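Local coordinates for INSIG protein homolog (Mycobacterium vanbaalenii PYR-1, PDB 4XU6), which binds diacylglycerol as a homotrimeric, membrane-embedded bacterial homolog of the Insig sterol sensors, at the interface of chains A and B. Coordinates in Å, arbitrary orientation; residue numbers count along the deposited sequence, not the author numbering. Chains: chain A/B, Uncharacterized protein.

The interface of chains A and B. Residues chain A 100, 102-103, 106; chain B 21, 24-25, 28-29, 91, 95.
A:Pro103 packs on B:Ser25 in the first turn of helix 101-119, where that helix meets helices 5-29 and 76-96 of the neighbouring subunit. The protein is a homotrimer, and this patch, burying 297 Å² summed over both sides, is part of a subunit interface that is not an exact two-fold.

Apolar packing carries most of the contact. The A:Pro103 ring lies over the B:Ser25 side chain, while CD2 of B:Leu95, at 4.0 Å, and the CB of B:Val91 approach the proline CB. One turn on, the A:Ala106 CB faces CG2 of B:Ile21 and CG1 of B:Val91, the latter at 4.0 Å. At the loop end, A:Pro100 and B:Val28 run antiparallel alongside each other, with the proline CB 3.6 Å from the valine CG1, the methyl that chi1 of 74° turns toward it. CG2 of B:Thr29 touches the CG and CD edge of the same proline. The B:His24 ring, with CG anti to the backbone N (chi1 167°), brings CD2 to 3.5 Å from the A:Val102 CB, and the valine CG2 methyl also lies against NE2 and CD2.

Polar linkage across the seam is indirect. B:His24 NE2 meets, at 3.0 Å, a water in the plane of the imidazole, beyond its edge; the backbone N of A:Val102, in the opening turn of its helix, binds this water at 3.1 Å.

The hydroxyls of B:Ser25 and B:Thr29 bond back along their own helix. B:Thr29 OG1 donates to the B:Ser25 carbonyl O at 2.8 Å. B:Ser25 OG, under the A:Pro103 ring, donates to the B:Ile21 carbonyl O at 2.9 Å, tilted 30° from the carbonyl plane.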
# COMPACT_ATOMS: atom_id res chain seq x y z
N PRO A 100 17.87 -4.55 2.93
CA PRO A 100 18.58 -5.11 1.78
C PRO A 100 18.00 -4.67 0.43
O PRO A 100 16.78 -4.50 0.30
CB PRO A 100 18.43 -6.62 1.97
CG PRO A 100 18.36 -6.79 3.48
CD PRO A 100 17.53 -5.59 3.93
N VAL A 102 17.35 -5.91 -2.55
CA VAL A 102 16.33 -6.62 -3.33
C VAL A 102 14.90 -6.40 -2.82
O VAL A 102 14.06 -5.99 -3.60
CB VAL A 102 16.63 -8.13 -3.52
CG1 VAL A 102 15.45 -8.83 -4.20
CG2 VAL A 102 17.90 -8.32 -4.36
N PRO A 103 14.63 -6.67 -1.53
CA PRO A 103 13.25 -6.41 -1.12
C PRO A 103 12.86 -4.93 -1.23
O PRO A 103 11.72 -4.65 -1.60
CB PRO A 103 13.20 -6.87 0.34
CG PRO A 103 14.65 -7.00 0.78
CD PRO A 103 15.40 -7.35 -0.47
N ALA A 106 12.21 -4.23 -4.95
CA ALA A 106 11.01 -4.95 -5.39
C ALA A 106 9.74 -4.26 -4.88
O ALA A 106 8.73 -4.20 -5.59
CB ALA A 106 11.06 -6.40 -4.90
N ILE B 21 12.42 -14.22 -5.67
CA ILE B 21 12.60 -12.85 -5.18
C ILE B 21 12.14 -12.75 -3.73
O ILE B 21 12.84 -12.18 -2.88
CB ILE B 21 11.83 -11.84 -6.06
CG1 ILE B 21 12.45 -11.75 -7.45
CG2 ILE B 21 11.82 -10.44 -5.40
CD1 ILE B 21 11.54 -11.07 -8.50
N HIS B 24 14.50 -14.94 -1.47
CA HIS B 24 15.75 -14.23 -1.24
C HIS B 24 15.55 -13.13 -0.19
O HIS B 24 16.38 -12.95 0.70
CB HIS B 24 16.30 -13.60 -2.51
CG HIS B 24 17.40 -12.61 -2.24
ND1 HIS B 24 18.67 -13.00 -1.90
CD2 HIS B 24 17.39 -11.26 -2.18
CE1 HIS B 24 19.42 -11.93 -1.67
NE2 HIS B 24 18.66 -10.86 -1.83
N SER B 25 14.45 -12.40 -0.30
CA SER B 25 14.14 -11.34 0.65
C SER B 25 14.04 -11.87 2.09
O SER B 25 14.59 -11.28 3.02
CB SER B 25 12.86 -10.61 0.25
OG SER B 25 13.03 -9.96 -1.00
N VAL B 28 17.77 -13.00 3.22
CA VAL B 28 18.71 -11.90 3.44
C VAL B 28 18.33 -11.03 4.63
O VAL B 28 19.18 -10.39 5.24
CB VAL B 28 18.92 -11.04 2.16
CG1 VAL B 28 17.70 -10.14 1.90
CG2 VAL B 28 20.18 -10.20 2.29
N THR B 29 17.05 -11.00 5.00
CA THR B 29 16.63 -10.23 6.16
C THR B 29 16.63 -11.08 7.42
O THR B 29 16.41 -10.57 8.51
CB THR B 29 15.20 -9.66 6.00
OG1 THR B 29 14.30 -10.74 5.74
CG2 THR B 29 15.13 -8.65 4.87
N VAL B 91 7.56 -9.28 -0.09
CA VAL B 91 8.79 -8.60 0.34
C VAL B 91 8.57 -7.72 1.57
O VAL B 91 9.48 -7.54 2.37
CB VAL B 91 9.49 -7.80 -0.80
CG1 VAL B 91 9.89 -8.75 -1.94
CG2 VAL B 91 8.60 -6.67 -1.32
N LEU B 95 10.58 -7.24 5.35
CA LEU B 95 10.97 -5.98 6.00
C LEU B 95 10.43 -5.85 7.42
O LEU B 95 11.08 -5.24 8.27
CB LEU B 95 10.49 -4.78 5.17
CG LEU B 95 10.99 -4.71 3.73
CD1 LEU B 95 10.43 -3.48 3.01
CD2 LEU B 95 12.50 -4.72 3.68
O HOH W 1 19.21 -8.00 -1.19